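Local coordinates for protein phosphoribosylaminoimidazole carboxylase, ATPase subunit (Thermus thermophilus, PDB 3AW8) that probably catalyses the ATP-dependent carboxylation of 5-aminoimidazole ribonucleotide with bicarbonate to N5-carboxyaminoimidazole ribonucleotide in purine biosynthesis, at residues Glu68-Val72 with Leu91-Gln95; Pro133-Arg139 with Gly168-Phe174. One frame throughout, in Å; residues are numbered along the deposited sequence.

Contact 1: Glu68-Val72 with Leu91-Gln95; sequences ENVPV and LEVAQ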
loop_
_atom_site.group_PDB
_atom_site.type_symbol
_atom_site.label_atom_id
_atom_site.label_comp_id
_atom_site.label_asym_id
_atom_site.label_seq_id
_atom_site.Cartn_x
_atom_site.Cartn_y
_atom_site.Cartn_z
ATOM N N GLU A 68 6.948 -14.270 -16.177
ATOM C CA GLU A 68 7.869 -15.418 -16.099
ATOM C C GLU A 68 8.282 -16.090 -17.412
ATOM O O GLU A 68 9.335 -16.736 -17.477
ATOM C CB GLU A 68 7.315 -16.499 -15.161
ATOM C CG GLU A 68 8.412 -17.401 -14.572
ATOM C CD GLU A 68 7.867 -18.637 -13.866
ATOM O OE1 GLU A 68 6.757 -18.557 -13.292
ATOM O OE2 GLU A 68 8.557 -19.687 -13.877
ATOM N N ASN A 69 7.456 -15.964 -18.447
ATOM C CA ASN A 69 7.788 -16.571 -19.722
ATOM C C ASN A 69 8.338 -15.566 -20.715
ATOM O O ASN A 69 8.368 -15.824 -21.919
ATOM C CB ASN A 69 6.578 -17.276 -20.320
ATOM C CG ASN A 69 6.451 -18.696 -19.835
ATOM O OD1 ASN A 69 7.425 -19.285 -19.361
ATOM N ND2 ASN A 69 5.256 -19.266 -19.960
ATOM N N VAL A 70 8.771 -14.416 -20.211
ATOM C CA VAL A 70 9.338 -13.403 -21.080
ATOM C C VAL A 70 10.511 -14.035 -21.826
ATOM O O VAL A 70 11.280 -14.808 -21.245
ATOM C CB VAL A 70 9.850 -12.197 -20.271
ATOM C CG1 VAL A 70 11.038 -12.606 -19.398
ATOM C CG2 VAL A 70 10.224 -11.071 -21.216
ATOM N N PRO A 71 10.648 -13.733 -23.132
ATOM C CA PRO A 71 11.735 -14.274 -23.958
ATOM C C PRO A 71 13.073 -13.896 -23.351
ATOM O O PRO A 71 13.368 -12.717 -23.209
ATOM C CB PRO A 71 11.514 -13.590 -25.303
ATOM C CG PRO A 71 10.034 -13.415 -25.347
ATOM C CD PRO A 71 9.733 -12.917 -23.952
ATOM N N VAL A 72 13.879 -14.881 -22.982
ATOM C CA VAL A 72 15.177 -14.585 -22.388
ATOM C C VAL A 72 16.029 -13.746 -23.349
ATOM O O VAL A 72 16.962 -13.053 -22.937
ATOM C CB VAL A 72 15.935 -15.876 -22.027
ATOM C CG1 VAL A 72 16.404 -16.565 -23.285
ATOM C CG2 VAL A 72 17.103 -15.552 -21.117
ATOM N N LEU A 91 16.271 -16.869 -15.517
ATOM C CA LEU A 91 15.170 -17.093 -16.444
ATOM C C LEU A 91 15.431 -18.382 -17.207
ATOM O O LEU A 91 14.541 -19.210 -17.382
ATOM C CB LEU A 91 15.070 -15.947 -17.448
ATOM C CG LEU A 91 14.260 -14.719 -17.067
ATOM C CD1 LEU A 91 14.278 -13.734 -18.221
ATOM C CD2 LEU A 91 12.840 -15.134 -16.760
ATOM N N GLU A 92 16.667 -18.532 -17.671
ATOM C CA GLU A 92 17.088 -19.704 -18.428
ATOM C C GLU A 92 16.775 -20.966 -17.621
ATOM O O GLU A 92 16.069 -21.857 -18.083
ATOM C CB GLU A 92 18.596 -19.621 -18.699
ATOM C CG GLU A 92 19.078 -20.341 -19.953
ATOM C CD GLU A 92 19.179 -19.419 -21.168
ATOM O OE1 GLU A 92 19.895 -18.388 -21.078
ATOM O OE2 GLU A 92 18.554 -19.732 -22.212
ATOM N N VAL A 93 17.313 -21.027 -16.411
ATOM C CA VAL A 93 17.098 -22.167 -15.534
ATOM C C VAL A 93 15.615 -22.436 -15.290
ATOM O O VAL A 93 15.139 -23.556 -15.470
ATOM C CB VAL A 93 17.779 -21.944 -14.158
ATOM C CG1 VAL A 93 17.490 -23.112 -13.236
ATOM C CG2 VAL A 93 19.276 -21.772 -14.337
ATOM N N ALA A 94 14.888 -21.398 -14.891
ATOM C CA ALA A 94 13.468 -21.515 -14.568
ATOM C C ALA A 94 12.509 -21.802 -15.717
ATOM O O ALA A 94 11.390 -22.251 -15.483
ATOM C CB ALA A 94 13.012 -20.264 -13.832
ATOM N N GLN A 95 12.931 -21.551 -16.950
ATOM C CA GLN A 95 12.054 -21.775 -18.086
ATOM C C GLN A 95 12.157 -23.167 -18.721
ATOM O O GLN A 95 11.491 -23.453 -19.718
ATOM C CB GLN A 95 12.278 -20.681 -19.140
ATOM C CG GLN A 95 11.930 -19.274 -18.663
ATOM C CD GLN A 95 11.904 -18.247 -19.796
ATOM O OE1 GLN A 95 12.760 -18.257 -20.680
ATOM N NE2 GLN A 95 10.926 -17.349 -19.761
#

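Contact 2: Pro133-Arg139 with Gly168-Phe174; sequences PALLKTR and GLILEGF. With AMP (adenosine monophosphate), chain C.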
loop_
_atom_site.group_PDB
_atom_site.type_symbol
_atom_site.label_atom_id
_atom_site.label_comp_id
_atom_site.label_asym_id
_atom_site.label_seq_id
_atom_site.Cartn_x
_atom_site.Cartn_y
_atom_site.Cartn_z
ATOM N N PRO A 133 2.343 -44.611 -10.715
ATOM C CA PRO A 133 2.134 -43.582 -11.739
ATOM C C PRO A 133 3.231 -42.518 -11.758
ATOM O O PRO A 133 4.171 -42.557 -10.962
ATOM C CB PRO A 133 0.771 -43.002 -11.365
ATOM C CG PRO A 133 0.059 -44.189 -10.794
ATOM C CD PRO A 133 1.126 -44.784 -9.902
ATOM N N ALA A 134 3.104 -41.570 -12.679
ATOM C CA ALA A 134 4.077 -40.496 -12.803
ATOM C C ALA A 134 3.553 -39.448 -13.773
ATOM O O ALA A 134 2.485 -39.618 -14.368
ATOM C CB ALA A 134 5.407 -41.052 -13.292
ATOM N N LEU A 135 4.300 -38.359 -13.924
ATOM C CA LEU A 135 3.898 -37.299 -14.836
ATOM C C LEU A 135 4.872 -37.133 -15.983
ATOM O O LEU A 135 6.080 -37.324 -15.835
ATOM C CB LEU A 135 3.778 -35.961 -14.112
ATOM C CG LEU A 135 2.720 -35.805 -13.029
ATOM C CD1 LEU A 135 3.150 -36.563 -11.783
ATOM C CD2 LEU A 135 2.548 -34.330 -12.724
ATOM N N LEU A 136 4.320 -36.772 -17.132
ATOM C CA LEU A 136 5.103 -36.541 -18.329
ATOM C C LEU A 136 4.708 -35.141 -18.769
ATOM O O LEU A 136 3.544 -34.900 -19.105
ATOM C CB LEU A 136 4.731 -37.551 -19.414
ATOM C CG LEU A 136 5.638 -37.603 -20.641
ATOM C CD1 LEU A 136 7.003 -38.148 -20.234
ATOM C CD2 LEU A 136 5.007 -38.483 -21.707
ATOM N N LYS A 137 5.660 -34.216 -18.749
ATOM C CA LYS A 137 5.363 -32.844 -19.141
ATOM C C LYS A 137 6.406 -32.190 -20.034
ATOM O O LYS A 137 7.596 -32.503 -19.964
ATOM C CB LYS A 137 5.134 -31.987 -17.894
ATOM C CG LYS A 137 5.905 -32.447 -16.670
ATOM C CD LYS A 137 5.424 -31.725 -15.421
ATOM C CE LYS A 137 5.993 -32.361 -14.170
ATOM N NZ LYS A 137 5.519 -31.683 -12.934
ATOM N N THR A 138 5.935 -31.286 -20.884
ATOM C CA THR A 138 6.807 -30.560 -21.792
ATOM C C THR A 138 7.816 -29.790 -20.948
ATOM O O THR A 138 7.445 -29.151 -19.964
ATOM C CB THR A 138 5.996 -29.576 -22.665
ATOM O OG1 THR A 138 6.888 -28.833 -23.503
ATOM C CG2 THR A 138 5.202 -28.614 -21.796
ATOM N N ARG A 139 9.089 -29.861 -21.323
ATOM C CA ARG A 139 10.137 -29.169 -20.576
ATOM C C ARG A 139 9.967 -27.653 -20.641
ATOM O O ARG A 139 10.486 -26.925 -19.795
ATOM C CB ARG A 139 11.518 -29.592 -21.103
ATOM C CG ARG A 139 11.875 -31.031 -20.736
ATOM C CD ARG A 139 12.964 -31.635 -21.609
ATOM N NE ARG A 139 14.279 -31.051 -21.373
ATOM C CZ ARG A 139 14.869 -30.170 -22.176
ATOM N NH1 ARG A 139 14.262 -29.757 -23.287
ATOM N NH2 ARG A 139 16.072 -29.705 -21.868
ATOM N N GLY A 168 11.454 -33.435 -26.128
ATOM C CA GLY A 168 11.568 -32.260 -25.284
ATOM C C GLY A 168 10.626 -32.331 -24.104
ATOM O O GLY A 168 10.071 -31.321 -23.672
ATOM N N LEU A 169 10.448 -33.538 -23.578
ATOM C CA LEU A 169 9.564 -33.754 -22.445
ATOM C C LEU A 169 10.347 -34.295 -21.256
ATOM O O LEU A 169 11.492 -34.731 -21.394
ATOM C CB LEU A 169 8.461 -34.736 -22.836
ATOM C CG LEU A 169 7.727 -34.429 -24.146
ATOM C CD1 LEU A 169 6.730 -35.537 -24.438
ATOM C CD2 LEU A 169 7.024 -33.084 -24.056
ATOM N N ILE A 170 9.728 -34.262 -20.085
ATOM C CA ILE A 170 10.376 -34.748 -18.876
ATOM C C ILE A 170 9.454 -35.699 -18.117
ATOM O O ILE A 170 8.240 -35.487 -18.054
ATOM C CB ILE A 170 10.783 -33.572 -17.960
ATOM C CG1 ILE A 170 11.478 -34.101 -16.708
ATOM C CG2 ILE A 170 9.562 -32.746 -17.602
ATOM C CD1 ILE A 170 12.035 -33.015 -15.823
ATOM N N LEU A 171 10.036 -36.750 -17.551
ATOM C CA LEU A 171 9.268 -37.738 -16.804
ATOM C C LEU A 171 9.546 -37.540 -15.319
ATOM O O LEU A 171 10.691 -37.631 -14.872
ATOM C CB LEU A 171 9.669 -39.156 -17.247
ATOM C CG LEU A 171 8.769 -40.375 -16.980
ATOM C CD1 LEU A 171 8.719 -40.690 -15.494
ATOM C CD2 LEU A 171 7.372 -40.111 -17.525
ATOM N N GLU A 172 8.490 -37.245 -14.568
ATOM C CA GLU A 172 8.601 -37.026 -13.130
ATOM C C GLU A 172 7.808 -38.075 -12.373
ATOM O O GLU A 172 6.666 -38.379 -12.721
ATOM C CB GLU A 172 8.083 -35.634 -12.742
ATOM C CG GLU A 172 9.082 -34.495 -12.918
ATOM C CD GLU A 172 8.556 -33.161 -12.393
ATOM O OE1 GLU A 172 8.111 -33.107 -11.222
ATOM O OE2 GLU A 172 8.596 -32.163 -13.148
ATOM N N GLY A 173 8.419 -38.620 -11.329
ATOM C CA GLY A 173 7.739 -39.625 -10.541
ATOM C C GLY A 173 6.711 -39.003 -9.620
ATOM O O GLY A 173 7.067 -38.244 -8.718
ATOM N N PHE A 174 5.437 -39.314 -9.855
ATOM C CA PHE A 174 4.346 -38.794 -9.032
ATOM C C PHE A 174 4.763 -38.848 -7.570
ATOM O O PHE A 174 5.369 -39.821 -7.128
ATOM C CB PHE A 174 3.086 -39.643 -9.220
ATOM C CG PHE A 174 1.909 -39.176 -8.408
ATOM C CD1 PHE A 174 0.952 -38.329 -8.966
ATOM C CD2 PHE A 174 1.760 -39.574 -7.080
ATOM C CE1 PHE A 174 -0.140 -37.884 -8.212
ATOM C CE2 PHE A 174 0.674 -39.136 -6.316
ATOM C CZ PHE A 174 -0.278 -38.288 -6.886
HETATM P P AMP C . 2.830 -27.037 -12.656
HETATM O O1P AMP C . 2.894 -25.647 -12.132
HETATM O O2P AMP C . 4.034 -27.909 -12.022
HETATM O O3P AMP C . 2.967 -27.010 -14.261
HETATM O "O5'" AMP C . 1.401 -27.709 -12.266
HETATM C "C5'" AMP C . 1.299 -27.770 -10.831
HETATM C "C4'" AMP C . 0.098 -28.651 -10.434
HETATM O "O4'" AMP C . 0.299 -30.045 -10.839
HETATM C "C3'" AMP C . -0.128 -28.650 -8.911
HETATM O "O3'" AMP C . -1.528 -28.563 -8.613
HETATM C "C2'" AMP C . 0.498 -29.962 -8.417
HETATM O "O2'" AMP C . -0.260 -30.523 -7.337
HETATM C "C1'" AMP C . 0.526 -30.884 -9.657
HETATM N N9 AMP C . 1.831 -31.584 -9.760
HETATM C C8 AMP C . 2.946 -31.148 -10.431
HETATM N N7 AMP C . 3.915 -32.009 -10.316
HETATM C C5 AMP C . 3.499 -33.053 -9.572
HETATM C C6 AMP C . 4.091 -34.263 -9.119
HETATM N N6 AMP C . 5.401 -34.572 -9.446
HETATM N N1 AMP C . 3.352 -35.107 -8.363
HETATM C C2 AMP C . 2.082 -34.827 -8.035
HETATM N N3 AMP C . 1.490 -33.701 -8.442
HETATM C C4 AMP C . 2.149 -32.797 -9.200
#

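Contact 1: Glu68-Val72 with Leu91-Gln95
Residues 68-72 form an irregular loop that runs into a helix, with Pro-71 at its N-cap and Val-72 in its first turn. Residues 91-94 lie on helix 88-94, with Gln-95 following. The loop passes along one side of segment 91-95: the CA atoms of Val-72 and Leu-91 are 6.5 Å apart, and those of Asn-69 and Gln-95 are 6.9 Å apart. No backbone-to-backbone hydrogen bond joins the segments. The side-chain amide of Gln-95 makes the hydrogen bonds across the contact instead. Its NE2 donates to Glu-68 O (2.9 Å) and to Val-70 O (3.0 Å), so one side-chain amide bridges two loop carbonyls two residues apart. Beside it is an apolar patch. Val-70 CG1 meets Leu-91 CD1 at 3.6 Å, and Val-72 CG2 lies 4.2 Å from Leu-91 CB. Val-72 CG1 also packs on the end of Glu-92, 4.0 Å from its OE2. The acids take their charged partners outside the contact: Glu-68 forms a salt bridge with Arg-262, and Glu-92 with Arg-76 of helix 72-81. The contact thus ties the loop after strand 62-65, the last strand of the Rossmann-like parallel sheet in sequence, to helix 88-94. Val-93, which takes no part in the contact, packs on Phe-103 of helix 97-107 and on Met-259 of strand 253-260; Ala-94 also touches Met-259.

Contact 2: Pro133-Arg139 with Gly168-Phe174
Strands 134-138 and 169-173 are antiparallel neighbours in the four-stranded sheet of the ATP-grasp fold, and one face of the pair borders the adenine pocket. Backbone hydrogen bonds join them. Leu-135 N donates to Glu-172 O and Glu-172 N to Leu-135 O, both at 2.7 Å. Lys-137 N donates to Ile-170 O at 3.0 Å, and Ile-170 N to Lys-137 O at 2.8 Å. Past the strand, Arg-139 N bonds Gly-168 O at 2.9 Å. The alternate residues Ala-134, Leu-136 and Thr-138 make their backbone hydrogen bonds on the other side, with Val-151, Ala-149 and Gly-147. Leu-136 and Leu-171 share the face away from the nucleotide, with Leu-136 CD1 3.4 Å from Leu-171 CD2. Leu-135, Lys-137 and Glu-172 lie on the nucleotide face. Lys-137 NZ forms a salt bridge with Glu-172 OE2 (3.1 Å), though the position of that oxygen is less sure. Glu-172 OE1 has a long, weak ion pair with Lys-101. The guanidinium of Arg-139 is paired with Asp-96. Leu-135 CD2 packs 3.5 Å from AMP C5. The Phe-174 ring has AMP C2 over one face, 3.8 Å from its CE1. A weak hydrogen bond of 3.1 Å runs from Lys-137 NZ to AMP N7.

Overall arrangement
The two contacts follow one another along the chain, with centres 19 Å apart and nearest atoms about 4 Å apart, but they do not touch. Contact 1 belongs to the preATP-grasp region and is only partly buried. Contact 2 lies in the ATP-grasp region and is mostly buried, although farther from the centre of the chain. It also covers more surface, 737 Å² against 379 Å². Helix 97-107 packs against both. Their chemistry differs accordingly: a side-chain amide joins loop and helix in contact 1, whereas regular backbone pairing joins the strands in contact 2. Contact 2 touches AMP directly; the side chain of Glu-68 in contact 1 is about 8 Å from the bound AMP.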